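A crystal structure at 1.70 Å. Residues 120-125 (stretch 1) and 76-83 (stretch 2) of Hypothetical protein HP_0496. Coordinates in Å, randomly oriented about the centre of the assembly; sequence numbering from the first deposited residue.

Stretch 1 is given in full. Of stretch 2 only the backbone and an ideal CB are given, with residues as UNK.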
ATOM      1  N   SER A 120       2.916  24.199  14.100  1.00 34.95           N
ATOM      2  CA  SER A 120       4.053  24.983  14.558  1.00 34.16           C
ATOM      3  C   SER A 120       4.987  24.121  15.394  1.00 32.88           C
ATOM      4  O   SER A 120       4.524  23.272  16.152  1.00 32.06           O
ATOM      5  CB  SER A 120       3.566  26.165  15.402  1.00 35.22           C
ATOM      6  OG  SER A 120       4.608  27.099  15.623  1.00 36.39           O
ATOM      7  N   PRO A 121       6.305  24.347  15.264  1.00 32.15           N
ATOM      8  CA  PRO A 121       7.315  23.598  16.007  1.00 31.70           C
ATOM      9  C   PRO A 121       7.204  23.800  17.516  1.00 31.60           C
ATOM     10  O   PRO A 121       7.269  24.938  18.000  1.00 31.62           O
ATOM     11  CB  PRO A 121       8.640  24.180  15.490  1.00 32.22           C
ATOM     12  CG  PRO A 121       8.294  25.505  14.932  1.00 32.26           C
ATOM     13  CD  PRO A 121       6.910  25.362  14.384  1.00 32.11           C
ATOM     14  N   ILE A 122       7.011  22.699  18.241  1.00 30.68           N
ATOM     15  CA  ILE A 122       7.044  22.703  19.698  1.00 29.68           C
ATOM     16  C   ILE A 122       8.082  21.696  20.191  1.00 29.88           C
ATOM     17  O   ILE A 122       8.624  20.911  19.406  1.00 28.78           O
ATOM     18  CB  ILE A 122       5.656  22.390  20.320  1.00 29.98           C
ATOM     19  CG1 ILE A 122       5.167  21.005  19.894  1.00 29.54           C
ATOM     20  CG2 ILE A 122       4.633  23.474  19.924  1.00 30.18           C
ATOM     21  CD1 ILE A 122       3.860  20.570  20.538  1.00 29.64           C
ATOM     22  N   ALA A 123       8.373  21.735  21.488  1.00 29.40           N
ATOM     23  CA  ALA A 123       9.346  20.823  22.070  1.00 29.03           C
ATOM     24  C   ALA A 123       8.800  19.405  22.046  1.00 28.93           C
ATOM     25  O   ALA A 123       7.590  19.190  22.161  1.00 29.34           O
ATOM     26  CB  ALA A 123       9.673  21.238  23.491  1.00 29.16           C
ATOM     27  N   ILE A 124       9.694  18.433  21.885  1.00 28.60           N
ATOM     28  CA  ILE A 124       9.314  17.037  22.038  1.00 28.62           C
ATOM     29  C   ILE A 124       8.830  16.859  23.492  1.00 28.98           C
ATOM     30  O   ILE A 124       9.461  17.368  24.417  1.00 29.92           O
ATOM     31  CB  ILE A 124      10.499  16.098  21.693  1.00 28.34           C
ATOM     32  CG1 ILE A 124      10.808  16.173  20.190  1.00 28.10           C
ATOM     33  CG2 ILE A 124      10.193  14.663  22.088  1.00 28.43           C
ATOM     34  CD1 ILE A 124      12.163  15.611  19.790  1.00 27.97           C
ATOM     35  N   PRO A 125       7.687  16.176  23.697  1.00 28.99           N
ATOM     36  CA  PRO A 125       7.211  15.989  25.069  1.00 29.33           C
ATOM     37  C   PRO A 125       8.278  15.316  25.927  1.00 29.77           C
ATOM     38  O   PRO A 125       8.983  14.429  25.444  1.00 29.46           O
ATOM     39  CB  PRO A 125       6.016  15.053  24.900  1.00 29.13           C
ATOM     40  CG  PRO A 125       5.549  15.274  23.496  1.00 29.45           C
ATOM     41  CD  PRO A 125       6.790  15.549  22.709  1.00 29.45           C
ATOM     42  N   UNK A  76      20.813  11.808  17.001  1.00 25.70           N
ATOM     43  CA  UNK A  76      20.853  13.092  17.672  1.00 27.26           C
ATOM     44  C   UNK A  76      19.484  13.384  18.261  1.00 26.77           C
ATOM     45  O   UNK A  76      18.462  13.219  17.584  1.00 25.92           O
ATOM     46  CB  UNK A  76      21.285  14.202  16.712  1.00 27.26           C
ATOM     47  N   UNK A  77      19.454  13.807  19.522  1.00 26.83           N
ATOM     48  CA  UNK A  77      18.194  14.173  20.161  1.00 27.53           C
ATOM     49  C   UNK A  77      18.305  15.571  20.751  1.00 28.89           C
ATOM     50  O   UNK A  77      19.102  15.802  21.669  1.00 28.59           O
ATOM     51  CB  UNK A  77      17.817  13.161  21.244  1.00 27.53           C
ATOM     52  N   UNK A  78      17.499  16.493  20.229  1.00 29.22           N
ATOM     53  CA  UNK A  78      17.461  17.874  20.713  1.00 30.39           C
ATOM     54  C   UNK A  78      16.099  18.198  21.314  1.00 30.24           C
ATOM     55  O   UNK A  78      15.193  17.365  21.307  1.00 30.02           O
ATOM     56  CB  UNK A  78      17.782  18.850  19.579  1.00 30.39           C
ATOM     57  N   UNK A  79      15.948  19.410  21.834  1.00 30.21           N
ATOM     58  CA  UNK A  79      14.673  19.821  22.415  1.00 29.74           C
ATOM     59  C   UNK A  79      13.546  19.801  21.377  1.00 28.80           C
ATOM     60  O   UNK A  79      12.418  19.394  21.679  1.00 28.90           O
ATOM     61  CB  UNK A  79      14.800  21.220  23.022  1.00 29.74           C
ATOM     62  N   UNK A  80      13.866  20.220  20.156  1.00 28.22           N
ATOM     63  CA  UNK A  80      12.862  20.436  19.111  1.00 27.43           C
ATOM     64  C   UNK A  80      12.819  19.355  18.009  1.00 26.29           C
ATOM     65  O   UNK A  80      11.879  19.313  17.205  1.00 26.14           O
ATOM     66  CB  UNK A  80      13.118  21.796  18.459  1.00 27.43           C
ATOM     67  N   UNK A  81      13.824  18.486  17.965  1.00 24.69           N
ATOM     68  CA  UNK A  81      13.842  17.449  16.935  1.00 23.15           C
ATOM     69  C   UNK A  81      14.645  16.209  17.323  1.00 21.58           C
ATOM     70  O   UNK A  81      15.426  16.216  18.285  1.00 20.29           O
ATOM     71  CB  UNK A  81      14.410  18.030  15.638  1.00 23.15           C
ATOM     72  N   UNK A  82      14.429  15.128  16.582  1.00 18.53           N
ATOM     73  CA  UNK A  82      15.229  13.934  16.767  1.00 17.84           C
ATOM     74  C   UNK A  82      15.640  13.384  15.410  1.00 17.70           C
ATOM     75  O   UNK A  82      14.859  13.425  14.453  1.00 17.59           O
ATOM     76  CB  UNK A  82      14.462  12.882  17.571  1.00 17.84           C
ATOM     77  N   UNK A  83      16.868  12.890  15.320  1.00 17.13           N
ATOM     78  CA  UNK A  83      17.311  12.231  14.112  1.00 17.74           C
ATOM     79  C   UNK A  83      17.592  10.774  14.430  1.00 17.51           C
ATOM     80  O   UNK A  83      18.341  10.456  15.358  1.00 17.39           O
ATOM     81  CB  UNK A  83      18.547  12.918  13.528  1.00 17.74           C
TER

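Stretch 2 is a hairpin whose turn lies against Ile 124 and its neighbours. Backbone hydrogen bonds pair position 76 with 83 and 78 with 81.

Position 76 has extended backbone angles, and its CB has nothing of stretch 1 within 5.5 Å. Stretch 1 sets no demand, so many side chains would suit. It is Glu 76.

Position 77 is also extended. Its CB points sideways, too far off for a short side chain to touch stretch 1. A longer apolar one could reach the methyl end of Ile 124. The residue is Leu 77. Its CD2 lies 4.0 Å from Ile 124 CD1.

Position 78 offers its backbone O to the same methyl, 3.8 Å from Ile 124 CD1. Its CB meets nothing of stretch 1, so polar or charged side chains are possible. It is Arg 78, and its end leads away. Arg 78 NE forms a salt bridge with Glu 76 OE2 at 2.7 Å, and Arg 78 NH2 adds a weak hydrogen bond to Glu 76 OE2 at 3.0 Å.

Position 79 makes the main polar contact through its backbone. Ile 124 N donates to its O at 2.9 Å, nearly straight at 164°. Ala 123 CA approaches the same O at 3.4 Å. A water also donates to this O and to Ile 124 O, at 2.9 and 2.8 Å, bridging the two carbonyls. The CB points away, 5.1 Å from Ala 123 CB. Phi/psi of -61/-39 suits most residues, and a flexible chain could pass the small alanine. It is Lys 79, whose CG packs 3.9 Å from Ala 123 CB.

Position 80 lies closest in register to Ala 123, CA to CA 4.6 Å. Its CB points away, yet lies 4.7 Å from Ile 122 O. A modest apolar side chain could reach Pro 121; a polar one might seek the carbonyl. It is Val 80, with CG1 4.3 Å from Pro 121 CB and 4.0 Å from Ile 122 O.

Position 81 presents its backbone, with C 3.6 Å from Ile 124 CD1. Its CB points away, leaving room for a large side chain. It is Phe 81 (chi1 p), whose ring lies alongside the Arg 78 side chain, with Phe 81 CZ 3.7 Å from Arg 78 CG.

Position 82 has its CB sideways, 4.2 Å from Ile 124 CD1. Val, Ile or Ala would suit this methyl. The residue is Val 82, making that contact through CB.

Position 83 is extended and out of reach; a beta-branched residue fits such a backbone. It is Val 83.

Stretch 2 76-83: ELRKVFVV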
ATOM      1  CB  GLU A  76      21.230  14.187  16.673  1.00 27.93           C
ATOM      2  CG  GLU A  76      21.141  15.606  17.208  1.00 29.83           C
ATOM      3  CD  GLU A  76      21.547  16.656  16.175  1.00 30.21           C
ATOM      4  OE1 GLU A  76      21.427  16.383  14.960  1.00 31.26           O
ATOM      5  OE2 GLU A  76      21.981  17.761  16.575  1.00 31.79           O
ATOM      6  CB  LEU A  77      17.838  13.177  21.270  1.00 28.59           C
ATOM      7  CG  LEU A  77      16.371  12.829  21.579  1.00 29.65           C
ATOM      8  CD1 LEU A  77      16.260  12.251  22.987  1.00 29.93           C
ATOM      9  CD2 LEU A  77      15.421  14.013  21.411  1.00 29.37           C
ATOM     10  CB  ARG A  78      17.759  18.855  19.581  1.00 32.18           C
ATOM     11  CG  ARG A  78      19.090  18.628  18.899  1.00 34.38           C
ATOM     12  CD  ARG A  78      20.266  18.864  19.836  1.00 35.95           C
ATOM     13  NE  ARG A  78      21.525  18.642  19.129  1.00 37.69           N
ATOM     14  CZ  ARG A  78      22.669  18.304  19.713  1.00 38.37           C
ATOM     15  NH1 ARG A  78      22.733  18.145  21.028  1.00 38.81           N
ATOM     16  NH2 ARG A  78      23.756  18.125  18.974  1.00 38.89           N
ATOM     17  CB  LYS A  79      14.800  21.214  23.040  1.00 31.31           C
ATOM     18  CG  LYS A  79      13.536  21.713  23.715  1.00 32.52           C
ATOM     19  CD  LYS A  79      13.852  22.761  24.773  1.00 33.81           C
ATOM     20  CE  LYS A  79      14.674  22.153  25.906  1.00 34.81           C
ATOM     21  NZ  LYS A  79      15.067  23.162  26.933  1.00 35.51           N
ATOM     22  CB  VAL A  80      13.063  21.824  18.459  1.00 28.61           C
ATOM     23  CG1 VAL A  80      11.889  22.179  17.553  1.00 28.92           C
ATOM     24  CG2 VAL A  80      13.231  22.879  19.545  1.00 28.83           C
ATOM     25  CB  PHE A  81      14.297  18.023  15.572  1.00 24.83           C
ATOM     26  CG  PHE A  81      15.775  18.314  15.476  1.00 26.15           C
ATOM     27  CD1 PHE A  81      16.691  17.289  15.289  1.00 26.23           C
ATOM     28  CD2 PHE A  81      16.246  19.616  15.538  1.00 27.16           C
ATOM     29  CE1 PHE A  81      18.044  17.545  15.188  1.00 26.51           C
ATOM     30  CE2 PHE A  81      17.603  19.884  15.434  1.00 27.14           C
ATOM     31  CZ  PHE A  81      18.506  18.846  15.258  1.00 26.93           C
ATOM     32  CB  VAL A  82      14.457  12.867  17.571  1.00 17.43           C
ATOM     33  CG1 VAL A  82      13.106  12.540  16.885  1.00 17.36           C
ATOM     34  CG2 VAL A  82      15.322  11.619  17.801  1.00 17.26           C
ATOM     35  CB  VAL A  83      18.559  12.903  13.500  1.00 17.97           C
ATOM     36  CG1 VAL A  83      19.006  12.163  12.248  1.00 18.06           C
ATOM     37  CG2 VAL A  83      18.284  14.381  13.184  1.00 18.47           C
TER
HETATM   38  O   HOH W   1      12.161  18.082  24.294  1.00 31.53           O
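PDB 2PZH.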